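Local coordinates for nodulation protein S (Bradyrhizobium sp., PDB 3OFK), which probably methylates a precursor of the nod factor, a lipochitooligosaccharide signal of root nodulation, acting as an N-methyltransferase that uses S-adenosyl-L-methionine, at residues H39-R44 against E184-Q189; G50-G55 against F115-V120; T77-M82 against T104-F109; L124-D129 against W163-G168. All blocks are in the same frame, centred on the assembly; numbering follows the deposited sequence.

Interaction 1: residues H39-R44 against E184-Q189. With SAH (S-adenosyl-L-homocysteine), chain E.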
# COMPACT_ATOMS: atom_id res chain seq x y z
N HIS A 39 -6.37 7.70 3.93
CA HIS A 39 -7.12 6.49 4.11
C HIS A 39 -8.56 6.59 3.65
O HIS A 39 -9.10 5.62 3.11
CB HIS A 39 -7.10 6.07 5.58
CG HIS A 39 -5.87 5.33 5.97
ND1 HIS A 39 -5.76 4.66 7.17
CD2 HIS A 39 -4.72 5.07 5.30
CE1 HIS A 39 -4.58 4.07 7.25
NE2 HIS A 39 -3.94 4.29 6.11
N THR A 40 -9.19 7.74 3.88
CA THR A 40 -10.54 7.99 3.37
C THR A 40 -10.54 7.89 1.85
O THR A 40 -11.38 7.17 1.28
CB THR A 40 -11.10 9.35 3.86
OG1 THR A 40 -11.16 9.35 5.30
CG2 THR A 40 -12.49 9.61 3.30
N GLN A 41 -9.58 8.55 1.19
CA GLN A 41 -9.45 8.44 -0.27
C GLN A 41 -9.11 7.04 -0.74
O GLN A 41 -9.69 6.52 -1.69
CB GLN A 41 -8.37 9.41 -0.80
CG GLN A 41 -8.74 10.90 -0.72
CD GLN A 41 -10.11 11.21 -1.29
OE1 GLN A 41 -10.52 10.62 -2.29
NE2 GLN A 41 -10.81 12.14 -0.65
N LEU A 42 -8.16 6.43 -0.09
CA LEU A 42 -7.81 5.05 -0.40
C LEU A 42 -9.04 4.10 -0.29
O LEU A 42 -9.29 3.29 -1.19
CB LEU A 42 -6.64 4.61 0.49
CG LEU A 42 -5.78 3.47 -0.01
CD1 LEU A 42 -4.88 3.94 -1.16
CD2 LEU A 42 -4.96 2.87 1.10
N LEU A 43 -9.83 4.22 0.79
CA LEU A 43 -11.04 3.39 0.94
C LEU A 43 -12.11 3.79 -0.09
O LEU A 43 -12.75 2.90 -0.63
CB LEU A 43 -11.62 3.43 2.36
CG LEU A 43 -12.74 2.42 2.69
CD1 LEU A 43 -12.28 0.98 2.55
CD2 LEU A 43 -13.27 2.62 4.07
N ARG A 44 -12.29 5.09 -0.38
CA ARG A 44 -13.29 5.52 -1.36
C ARG A 44 -12.98 4.86 -2.70
O ARG A 44 -13.88 4.32 -3.35
CB ARG A 44 -13.34 7.06 -1.53
CG ARG A 44 -14.30 7.53 -2.63
CD ARG A 44 -14.30 9.04 -2.80
NE ARG A 44 -13.00 9.55 -3.26
CZ ARG A 44 -12.57 9.54 -4.52
NH1 ARG A 44 -13.33 9.03 -5.48
NH2 ARG A 44 -11.37 10.03 -4.83
N GLU A 184 -9.24 6.49 -12.45
CA GLU A 184 -9.44 7.67 -11.61
C GLU A 184 -8.16 7.99 -10.85
O GLU A 184 -7.37 7.08 -10.62
CB GLU A 184 -10.54 7.41 -10.56
CG GLU A 184 -10.95 8.64 -9.75
CD GLU A 184 -12.04 8.38 -8.73
OE1 GLU A 184 -12.61 7.26 -8.68
OE2 GLU A 184 -12.31 9.32 -7.96
N ARG A 185 -7.97 9.24 -10.45
CA ARG A 185 -6.88 9.60 -9.53
C ARG A 185 -7.29 10.68 -8.56
O ARG A 185 -8.28 11.38 -8.79
CB ARG A 185 -5.62 10.03 -10.29
CG ARG A 185 -5.78 11.33 -11.11
CD ARG A 185 -4.42 11.83 -11.56
NE ARG A 185 -3.76 10.82 -12.36
CZ ARG A 185 -2.47 10.80 -12.67
NH1 ARG A 185 -1.66 11.77 -12.27
NH2 ARG A 185 -2.00 9.80 -13.40
N VAL A 186 -6.53 10.83 -7.49
CA VAL A 186 -6.76 11.87 -6.50
C VAL A 186 -5.47 12.30 -5.89
O VAL A 186 -4.60 11.50 -5.64
CB VAL A 186 -7.65 11.44 -5.27
CG1 VAL A 186 -8.97 12.18 -5.28
CG2 VAL A 186 -7.83 9.92 -5.18
N GLN A 187 -5.40 13.58 -5.58
CA GLN A 187 -4.30 14.13 -4.85
C GLN A 187 -4.69 14.31 -3.40
O GLN A 187 -5.85 14.57 -3.09
CB GLN A 187 -3.95 15.48 -5.46
CG GLN A 187 -2.60 15.97 -5.07
CD GLN A 187 -2.21 17.20 -5.83
OE1 GLN A 187 -2.87 17.56 -6.82
NE2 GLN A 187 -1.13 17.85 -5.40
N CYS A 188 -3.72 14.21 -2.50
CA CYS A 188 -3.97 14.31 -1.10
C CYS A 188 -2.87 15.13 -0.44
O CYS A 188 -1.72 14.74 -0.50
CB CYS A 188 -3.98 12.90 -0.52
SG CYS A 188 -5.28 12.66 0.59
N GLN A 189 -3.20 16.24 0.20
CA GLN A 189 -2.16 17.11 0.72
C GLN A 189 -2.37 17.48 2.17
O GLN A 189 -3.49 17.74 2.59
CB GLN A 189 -2.08 18.38 -0.12
CG GLN A 189 -1.70 18.12 -1.54
CD GLN A 189 -0.98 19.28 -2.17
OE1 GLN A 189 0.17 19.16 -2.59
NE2 GLN A 189 -1.64 20.43 -2.20
N SAH E . -0.54 0.38 3.18
CA SAH E . -0.66 0.94 4.52
CB SAH E . 0.67 0.82 5.26
CG SAH E . 1.87 1.61 4.76
SD SAH E . 3.34 1.55 5.84
C SAH E . -1.14 2.40 4.54
O SAH E . -1.16 3.09 3.52
OXT SAH E . -1.53 2.91 5.59
C5' SAH E . 4.29 0.40 4.80
C4' SAH E . 4.17 -1.09 5.07
O4' SAH E . 4.78 -1.79 3.99
C3' SAH E . 4.84 -1.56 6.35
O3' SAH E . 3.99 -2.47 7.05
C2' SAH E . 6.11 -2.25 5.84
O2' SAH E . 6.56 -3.27 6.70
C1' SAH E . 5.62 -2.80 4.53
N9 SAH E . 6.62 -3.17 3.50
C8 SAH E . 7.76 -2.50 3.16
N7 SAH E . 8.35 -3.15 2.14
C5 SAH E . 7.61 -4.22 1.81
C6 SAH E . 7.78 -5.17 0.80
N6 SAH E . 8.91 -5.11 0.04
N1 SAH E . 6.85 -6.17 0.68
C2 SAH E . 5.74 -6.19 1.52
N3 SAH E . 5.57 -5.22 2.51
C4 SAH E . 6.49 -4.23 2.64
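Arg44 and Glu184 meet with their side chains at about a right angle, the guanidinium and carboxylate planes turned 48° apart. NH1 of Arg44 makes the salt bridge, a nearly straight bond of 2.7 Å to OE2 of Glu184 on the syn side of the carboxylate, and NH2 adds a weak bond to the same oxygen. The guanidinium is also gripped from within its own helix: NE and NH2 of Arg44 converge side-on on OE1 of Gln41, the stronger bond being NH2 to OE1 at 2.7 Å. A bend at chi3 (64°) turns NE out of the extended chain for this purpose, and the two partners together fix the rotation of the group. Val186 comes tip to tip with the arginine, its CG1 at the guanidinium edge and 3.3 Å from NH2 of Arg44. Further along the strand, SG of Cys188 rests 4.1 Å from CG of Gln41. His39, pointing away from the strand, gives NE2 to OXT of S-adenosyl-L-homocysteine at 2.8 Å, while its ND1 is paired with Lys68. The arrangement is that of a Rossmann-like methyltransferase fold, with segment 39-44 nearly antiparallel to edge-strand segment 184-189 and reaching the cofactor pocket through His39.

Interaction 2: residues G50-G55 against F115-V120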
# COMPACT_ATOMS: atom_id res chain seq x y z
N GLY A 50 -18.32 -1.25 -5.20
CA GLY A 50 -19.11 -2.00 -4.21
C GLY A 50 -18.26 -2.98 -3.42
O GLY A 50 -17.04 -2.81 -3.31
N ALA A 51 -18.90 -4.01 -2.84
CA ALA A 51 -18.21 -5.03 -2.03
C ALA A 51 -17.19 -5.83 -2.87
O ALA A 51 -17.43 -6.11 -4.05
CB ALA A 51 -19.24 -6.00 -1.35
N VAL A 52 -16.09 -6.22 -2.24
CA VAL A 52 -15.01 -6.95 -2.94
C VAL A 52 -15.13 -8.46 -2.68
O VAL A 52 -15.48 -8.85 -1.58
CB VAL A 52 -13.64 -6.34 -2.52
CG1 VAL A 52 -12.49 -7.23 -2.85
CG2 VAL A 52 -13.46 -4.95 -3.16
N SER A 53 -14.86 -9.31 -3.66
CA SER A 53 -14.86 -10.78 -3.42
C SER A 53 -13.60 -11.36 -2.73
O SER A 53 -13.67 -12.28 -1.89
CB SER A 53 -15.07 -11.54 -4.73
OG SER A 53 -16.39 -11.35 -5.28
N ASN A 54 -12.43 -10.86 -3.13
CA ASN A 54 -11.17 -11.49 -2.75
C ASN A 54 -10.14 -10.43 -2.82
O ASN A 54 -9.64 -10.13 -3.89
CB ASN A 54 -10.84 -12.63 -3.72
CG ASN A 54 -9.76 -13.54 -3.19
OD1 ASN A 54 -9.59 -13.68 -1.99
ND2 ASN A 54 -9.03 -14.19 -4.11
N GLY A 55 -9.88 -9.77 -1.70
CA GLY A 55 -9.02 -8.59 -1.70
C GLY A 55 -7.60 -8.92 -1.23
O GLY A 55 -7.40 -9.87 -0.46
N PHE A 115 -7.06 -11.74 -7.30
CA PHE A 115 -7.76 -10.76 -6.45
C PHE A 115 -8.50 -9.70 -7.27
O PHE A 115 -7.95 -9.11 -8.20
CB PHE A 115 -6.77 -10.07 -5.50
CG PHE A 115 -5.94 -11.03 -4.71
CD1 PHE A 115 -6.46 -11.62 -3.56
CD2 PHE A 115 -4.66 -11.40 -5.13
CE1 PHE A 115 -5.73 -12.53 -2.85
CE2 PHE A 115 -3.91 -12.31 -4.40
CZ PHE A 115 -4.45 -12.88 -3.25
N ASP A 116 -9.75 -9.44 -6.91
CA ASP A 116 -10.51 -8.36 -7.57
C ASP A 116 -10.20 -6.96 -6.99
O ASP A 116 -10.64 -5.93 -7.54
CB ASP A 116 -12.01 -8.65 -7.60
CG ASP A 116 -12.61 -8.84 -6.23
OD1 ASP A 116 -11.91 -9.34 -5.34
OD2 ASP A 116 -13.80 -8.52 -6.03
N LEU A 117 -9.47 -6.91 -5.88
CA LEU A 117 -8.90 -5.65 -5.39
C LEU A 117 -7.51 -5.91 -4.85
O LEU A 117 -7.33 -6.82 -4.03
CB LEU A 117 -9.72 -5.04 -4.27
CG LEU A 117 -9.21 -3.70 -3.70
CD1 LEU A 117 -9.24 -2.56 -4.75
CD2 LEU A 117 -10.11 -3.35 -2.50
N ILE A 118 -6.54 -5.11 -5.30
CA ILE A 118 -5.24 -5.04 -4.66
C ILE A 118 -5.00 -3.62 -4.22
O ILE A 118 -5.13 -2.67 -4.99
CB ILE A 118 -4.15 -5.45 -5.63
CG1 ILE A 118 -4.39 -6.89 -6.09
CG2 ILE A 118 -2.79 -5.29 -4.96
CD1 ILE A 118 -3.40 -7.35 -7.16
N VAL A 119 -4.71 -3.46 -2.94
CA VAL A 119 -4.38 -2.15 -2.39
C VAL A 119 -2.85 -2.18 -2.14
O VAL A 119 -2.31 -3.11 -1.54
CB VAL A 119 -5.19 -1.80 -1.11
CG1 VAL A 119 -4.82 -0.41 -0.62
CG2 VAL A 119 -6.76 -1.92 -1.36
N VAL A 120 -2.17 -1.16 -2.66
CA VAL A 120 -0.72 -1.01 -2.58
C VAL A 120 -0.45 0.45 -2.34
O VAL A 120 -0.34 1.27 -3.27
CB VAL A 120 -0.01 -1.60 -3.81
CG1 VAL A 120 -0.57 -1.02 -5.11
CG2 VAL A 120 1.49 -1.41 -3.74
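The carboxylate of Asp116 reaches the turn at Ser53 and Asn54 and takes both backbone N-H groups. OD2 of Asp116 receives Ser53 N at 2.7 Å through its syn lone pair, and OD1 receives Asn54 N at 2.7 Å on the syn side, 20° out of the carboxylate plane. The side chain is placed for this by a CG lying between backbone N and carbonyl carbon (chi1 59°). A weak bond returns from Asp116 N to Asn54 O, and beyond it Gly55 and Leu117 form a parallel beta bridge, with Gly55 CA making a CA-H...O contact to Leu117 O at 3.4 Å. Apolar packing rests on Val52: its CG2 meets CD2 of Leu117 at 3.8 Å, the two side chains crossing at about a right angle. The amide of Asn54 passes by the ring of Phe115, ND2 being 3.7 Å from CD1, and that ND2 is hydrogen-bonded to Leu114 O. An alanine in place of Asp116 would probably leave the N-H groups of Ser53 and Asn54 without their acceptors and the turn less firmly held. The chemistry thus implies that one carboxylate stands in for backbone pairing where strands 52-58 and 115-121 bend, before regular parallel sheet takes over.

Interaction 3: residues T77-M82 against T104-F109. With SAH (S-adenosyl-L-homocysteine), chain E.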
# COMPACT_ATOMS: atom_id res chain seq x y z
N THR A 77 -6.69 -11.09 1.94
CA THR A 77 -5.32 -11.53 2.19
C THR A 77 -4.45 -10.29 2.42
O THR A 77 -4.59 -9.27 1.74
CB THR A 77 -4.85 -12.38 0.98
OG1 THR A 77 -5.77 -13.47 0.86
CG2 THR A 77 -3.37 -12.89 1.11
N VAL A 78 -3.52 -10.40 3.37
CA VAL A 78 -2.66 -9.27 3.73
C VAL A 78 -1.18 -9.77 3.77
O VAL A 78 -0.86 -10.80 4.38
CB VAL A 78 -3.02 -8.76 5.10
CG1 VAL A 78 -2.09 -7.57 5.53
CG2 VAL A 78 -4.47 -8.33 5.17
N ILE A 79 -0.28 -9.09 3.06
CA ILE A 79 1.11 -9.47 3.09
C ILE A 79 1.88 -8.30 3.64
O ILE A 79 1.46 -7.15 3.56
CB ILE A 79 1.67 -10.00 1.74
CG1 ILE A 79 1.79 -8.92 0.67
CG2 ILE A 79 0.76 -11.16 1.21
CD1 ILE A 79 2.89 -9.17 -0.34
N ASP A 80 2.99 -8.63 4.27
CA ASP A 80 3.90 -7.66 4.78
C ASP A 80 5.26 -8.33 4.99
O ASP A 80 5.36 -9.47 5.46
CB ASP A 80 3.41 -7.08 6.09
CG ASP A 80 4.04 -5.74 6.37
OD1 ASP A 80 5.29 -5.68 6.63
OD2 ASP A 80 3.31 -4.74 6.22
N VAL A 81 6.30 -7.62 4.62
CA VAL A 81 7.64 -8.13 4.74
C VAL A 81 8.08 -8.25 6.20
O VAL A 81 8.99 -9.00 6.52
CB VAL A 81 8.61 -7.22 3.99
CG1 VAL A 81 8.89 -5.95 4.80
CG2 VAL A 81 9.88 -7.96 3.69
N MET A 82 7.40 -7.54 7.10
CA MET A 82 7.72 -7.53 8.52
C MET A 82 6.79 -8.37 9.38
O MET A 82 5.63 -8.00 9.58
CB MET A 82 7.70 -6.10 9.04
CG MET A 82 8.67 -5.14 8.30
SD MET A 82 10.38 -5.70 8.31
CE MET A 82 10.82 -5.42 10.01
N THR A 104 5.82 -11.89 3.97
CA THR A 104 6.64 -12.06 2.77
C THR A 104 6.78 -10.72 2.10
O THR A 104 5.91 -9.85 2.18
CB THR A 104 5.99 -13.03 1.73
OG1 THR A 104 5.48 -14.18 2.39
CG2 THR A 104 7.01 -13.51 0.71
N ASP A 105 7.88 -10.59 1.40
CA ASP A 105 8.16 -9.48 0.55
C ASP A 105 7.27 -9.64 -0.69
O ASP A 105 7.03 -10.76 -1.18
CB ASP A 105 9.64 -9.54 0.19
CG ASP A 105 10.13 -8.28 -0.47
OD1 ASP A 105 9.41 -7.70 -1.31
OD2 ASP A 105 11.26 -7.89 -0.13
N ILE A 106 6.76 -8.53 -1.22
CA ILE A 106 5.94 -8.60 -2.44
C ILE A 106 6.76 -9.22 -3.61
O ILE A 106 6.20 -9.90 -4.48
CB ILE A 106 5.32 -7.23 -2.80
CG1 ILE A 106 4.47 -7.32 -4.08
CG2 ILE A 106 6.37 -6.13 -2.90
CD1 ILE A 106 3.37 -8.37 -4.03
N LEU A 107 8.08 -9.00 -3.59
CA LEU A 107 9.01 -9.61 -4.56
C LEU A 107 9.03 -11.11 -4.52
O LEU A 107 9.37 -11.74 -5.52
CB LEU A 107 10.45 -9.13 -4.31
CG LEU A 107 10.81 -7.72 -4.80
CD1 LEU A 107 12.27 -7.48 -4.49
CD2 LEU A 107 10.54 -7.56 -6.29
N GLN A 108 8.71 -11.69 -3.37
CA GLN A 108 8.78 -13.14 -3.21
C GLN A 108 7.43 -13.81 -3.14
O GLN A 108 7.37 -15.03 -3.13
CB GLN A 108 9.60 -13.49 -1.98
CG GLN A 108 11.10 -13.58 -2.26
CD GLN A 108 11.72 -14.72 -1.49
OE1 GLN A 108 11.95 -14.60 -0.29
NE2 GLN A 108 11.97 -15.85 -2.18
N PHE A 109 6.36 -13.02 -3.08
CA PHE A 109 5.02 -13.56 -2.92
C PHE A 109 4.58 -14.18 -4.23
O PHE A 109 4.55 -13.52 -5.27
CB PHE A 109 4.05 -12.45 -2.51
CG PHE A 109 2.66 -12.94 -2.16
CD1 PHE A 109 2.48 -13.93 -1.22
CD2 PHE A 109 1.55 -12.36 -2.73
CE1 PHE A 109 1.19 -14.36 -0.87
CE2 PHE A 109 0.27 -12.78 -2.38
CZ PHE A 109 0.09 -13.79 -1.46
N SAH E . -0.54 0.38 3.18
CA SAH E . -0.66 0.94 4.52
CB SAH E . 0.67 0.82 5.26
CG SAH E . 1.87 1.61 4.76
SD SAH E . 3.34 1.55 5.84
C SAH E . -1.14 2.40 4.54
O SAH E . -1.16 3.09 3.52
OXT SAH E . -1.53 2.91 5.59
C5' SAH E . 4.29 0.40 4.80
C4' SAH E . 4.17 -1.09 5.07
O4' SAH E . 4.78 -1.79 3.99
C3' SAH E . 4.84 -1.56 6.35
O3' SAH E . 3.99 -2.47 7.05
C2' SAH E . 6.11 -2.25 5.84
O2' SAH E . 6.56 -3.27 6.70
C1' SAH E . 5.62 -2.80 4.53
N9 SAH E . 6.62 -3.17 3.50
C8 SAH E . 7.76 -2.50 3.16
N7 SAH E . 8.35 -3.15 2.14
C5 SAH E . 7.61 -4.22 1.81
C6 SAH E . 7.78 -5.17 0.80
N6 SAH E . 8.91 -5.11 0.04
N1 SAH E . 6.85 -6.17 0.68
C2 SAH E . 5.74 -6.19 1.52
N3 SAH E . 5.57 -5.22 2.51
C4 SAH E . 6.49 -4.23 2.64
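Ile79 and Phe109 pack together beside the nucleoside-binding site of a Rossmann-like methyltransferase fold, where strand 73-80 presents an acidic residue to the ribose near its C-terminal end. The apolar part centres on Ile79. Its CG2 stands over the middle of the Phe109 ring, 3.8 Å from the centroid and 10° off the ring normal, a CH-pi contact. Its CD1 reaches Ile106, meeting CD1 of that residue at 3.8 Å with the side chains about at right angles; chi1 of 70° sets CG1 between the backbone N and the carbonyl carbon, and CD1 lies beyond it. Across the backbone the polar link is slight, a weak bond from Thr104 N to Asp80 O.

The stronger hydrogen bonds go to S-adenosyl-L-homocysteine. Each carboxylate oxygen of Asp80 takes one ribose hydroxyl: OD2 accepts from O3' at 2.5 Å and OD1 from O2' at 2.7 Å. OD1 also accepts Met82 N on its anti lone pair, an Asx turn, and OD2 is bonded to Cys60 N, two bonds that help fix the rotation of the carboxylate. Adenine is read by the other segment. N6 gives a bond of 3.0 Å to OD1 of Asp105, and Ile106 N donates to N1. A second Asx turn, from Leu107 N to OD1 of Asp105, steadies this acceptor from above the carboxylate plane. Val81 lies beside Asp105, pointing the same way: its CG2 is 3.8 Å from CB of Asp105, while its CG1 touches C4 and C5 of the adenine.

Interaction 4: residues L124-D129 against W163-G168. With SAH (S-adenosyl-L-homocysteine), chain E.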
# COMPACT_ATOMS: atom_id res chain seq x y z
N LEU A 124 5.75 0.67 -2.12
CA LEU A 124 6.66 0.31 -3.23
C LEU A 124 7.97 1.10 -3.25
O LEU A 124 8.98 0.59 -3.74
CB LEU A 124 5.98 0.34 -4.60
CG LEU A 124 4.83 -0.62 -4.92
CD1 LEU A 124 4.27 -0.32 -6.35
CD2 LEU A 124 5.25 -2.07 -4.83
N TYR A 125 8.01 2.27 -2.62
CA TYR A 125 9.28 2.99 -2.54
C TYR A 125 10.32 2.38 -1.58
O TYR A 125 11.48 2.79 -1.58
CB TYR A 125 9.09 4.47 -2.22
CG TYR A 125 8.21 4.82 -1.04
CD1 TYR A 125 8.68 4.76 0.27
CD2 TYR A 125 6.91 5.28 -1.25
CE1 TYR A 125 7.85 5.13 1.35
CE2 TYR A 125 6.10 5.65 -0.19
CZ TYR A 125 6.57 5.57 1.09
OH TYR A 125 5.73 5.96 2.11
N TYR A 126 9.93 1.40 -0.76
CA TYR A 126 10.94 0.74 0.06
C TYR A 126 11.83 -0.21 -0.75
O TYR A 126 12.84 -0.69 -0.29
CB TYR A 126 10.29 -0.01 1.23
CG TYR A 126 9.69 0.93 2.25
CD1 TYR A 126 10.51 1.72 3.06
CD2 TYR A 126 8.33 1.05 2.39
CE1 TYR A 126 9.96 2.61 3.99
CE2 TYR A 126 7.78 1.94 3.30
CZ TYR A 126 8.60 2.71 4.09
OH TYR A 126 8.01 3.56 4.98
N LEU A 127 11.46 -0.50 -1.97
CA LEU A 127 12.28 -1.40 -2.78
C LEU A 127 13.57 -0.65 -3.19
O LEU A 127 13.61 0.58 -3.20
CB LEU A 127 11.50 -1.88 -4.00
CG LEU A 127 10.32 -2.79 -3.64
CD1 LEU A 127 9.39 -2.86 -4.86
CD2 LEU A 127 10.81 -4.17 -3.20
N GLU A 128 14.63 -1.40 -3.49
CA GLU A 128 15.95 -0.82 -3.72
C GLU A 128 16.16 -0.11 -5.06
O GLU A 128 16.97 0.81 -5.14
CB GLU A 128 17.03 -1.90 -3.61
CG GLU A 128 17.11 -2.52 -2.25
CD GLU A 128 18.14 -3.63 -2.21
OE1 GLU A 128 17.78 -4.79 -2.50
OE2 GLU A 128 19.31 -3.32 -1.91
N ASP A 129 15.50 -0.57 -6.11
CA ASP A 129 15.70 0.02 -7.44
C ASP A 129 14.50 -0.17 -8.32
O ASP A 129 13.52 -0.81 -7.91
CB ASP A 129 16.96 -0.57 -8.08
CG ASP A 129 16.94 -2.09 -8.13
OD1 ASP A 129 15.93 -2.66 -8.64
OD2 ASP A 129 17.93 -2.71 -7.70
N TRP A 163 13.34 11.40 0.81
CA TRP A 163 13.38 10.35 1.83
C TRP A 163 14.48 9.30 1.60
O TRP A 163 14.56 8.34 2.36
CB TRP A 163 12.03 9.65 1.96
CG TRP A 163 10.93 10.48 2.56
CD1 TRP A 163 11.06 11.64 3.29
CD2 TRP A 163 9.54 10.18 2.53
NE1 TRP A 163 9.82 12.08 3.69
CE2 TRP A 163 8.87 11.20 3.24
CE3 TRP A 163 8.78 9.15 1.94
CZ2 TRP A 163 7.48 11.23 3.38
CZ3 TRP A 163 7.41 9.18 2.09
CH2 TRP A 163 6.77 10.22 2.80
N GLY A 164 15.31 9.48 0.58
CA GLY A 164 16.36 8.53 0.24
C GLY A 164 15.94 7.40 -0.69
O GLY A 164 16.75 6.52 -0.99
N HIS A 165 14.69 7.41 -1.14
CA HIS A 165 14.20 6.34 -2.01
C HIS A 165 14.37 6.71 -3.48
O HIS A 165 14.83 7.81 -3.81
CB HIS A 165 12.76 5.96 -1.67
CG HIS A 165 12.56 5.65 -0.21
ND1 HIS A 165 13.27 4.67 0.45
CD2 HIS A 165 11.73 6.20 0.71
CE1 HIS A 165 12.90 4.64 1.72
NE2 HIS A 165 11.96 5.55 1.90
N VAL A 166 14.04 5.77 -4.37
CA VAL A 166 14.34 5.97 -5.79
C VAL A 166 13.20 6.65 -6.59
O VAL A 166 13.45 7.52 -7.44
CB VAL A 166 14.77 4.63 -6.49
CG1 VAL A 166 15.05 4.88 -7.97
CG2 VAL A 166 16.00 4.03 -5.82
N ALA A 167 11.96 6.24 -6.33
CA ALA A 167 10.84 6.82 -7.03
C ALA A 167 9.53 6.66 -6.25
O ALA A 167 9.41 5.77 -5.39
CB ALA A 167 10.72 6.23 -8.43
N GLY A 168 8.56 7.52 -6.57
CA GLY A 168 7.26 7.54 -5.92
C GLY A 168 6.10 7.50 -6.91
O GLY A 168 6.18 6.80 -7.93
N SAH E . -0.54 0.38 3.18
CA SAH E . -0.66 0.94 4.52
CB SAH E . 0.67 0.82 5.26
CG SAH E . 1.87 1.61 4.76
SD SAH E . 3.34 1.55 5.84
C SAH E . -1.14 2.40 4.54
O SAH E . -1.16 3.09 3.52
OXT SAH E . -1.53 2.91 5.59
C5' SAH E . 4.29 0.40 4.80
C4' SAH E . 4.17 -1.09 5.07
O4' SAH E . 4.78 -1.79 3.99
C3' SAH E . 4.84 -1.56 6.35
O3' SAH E . 3.99 -2.47 7.05
C2' SAH E . 6.11 -2.25 5.84
O2' SAH E . 6.56 -3.27 6.70
C1' SAH E . 5.62 -2.80 4.53
N9 SAH E . 6.62 -3.17 3.50
C8 SAH E . 7.76 -2.50 3.16
N7 SAH E . 8.35 -3.15 2.14
C5 SAH E . 7.61 -4.22 1.81
C6 SAH E . 7.78 -5.17 0.80
N6 SAH E . 8.91 -5.11 0.04
N1 SAH E . 6.85 -6.17 0.68
C2 SAH E . 5.74 -6.19 1.52
N3 SAH E . 5.57 -5.22 2.51
C4 SAH E . 6.49 -4.23 2.64
O HOH W 1 12.77 3.18 -3.94
O HOH W 2 14.71 2.50 -1.00
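The imidazole of His165 has backbone on both faces: Trp163 O lies 3.8 Å above one and the carbonyl carbon of Tyr125 above the opposite one, each offset toward the rim. It belongs to an aromatic cluster with Tyr125, Tyr126 and Trp163 that joins the loop after strand 115-121 to the loop between helices 157-162 and 169-179 in this Rossmann-like fold. The ring pairs across the contact are oblique. Tyr125 and His165 are inclined at 31°, with CD1 of Tyr125 only 3.4 Å from CD2 of His165, and Tyr125 meets Trp163 at 58°, its OH lying 3.6 Å from CZ3. That hydroxyl is hydrogen-bonded to Glu122. Tyr126 takes CE1 of Tyr125 over one face, while its own CD2 touches C8 of S-adenosyl-L-homocysteine at 3.7 Å, so the cluster reaches the bound ligand through Tyr126.

An alanine in place of His165 would probably open a gap beside CD1 of Tyr125 and leave the water bound to ND1 without that partner. CG2 of Val166 sits 3.4 Å from Glu128 O. No direct hydrogen bond joins the segments; water serves instead. One molecule links His165 ND1 to Leu127 O, and another donates to both Tyr125 O and Leu127 O while accepting Val166 N at 2.9 Å.

Overall arrangement
Interaction 1 is a surface contact, whereas interactions 2, 3 and 4 are partly buried, and their chemistry differs. Charge pairing carries the first, a carboxylate on backbone N-H groups the second, apolar packing with cofactor-directed hydrogen bonds the third, and oblique aromatic packing, with water linking the backbones, the fourth. Interactions 1, 2 and 3 all reach one sheet: Leu42 of interaction 1 packs on Val119 of interaction 2, and Gly55 O of interaction 2 probably accepts from Thr77 N of interaction 3. Interactions 3 and 4 meet through Leu107 and Leu127. S-adenosyl-L-homocysteine touches interactions 1, 3 and 4, while interaction 2 lies away from it, the side chain of Leu117 about 12 Å from the ligand.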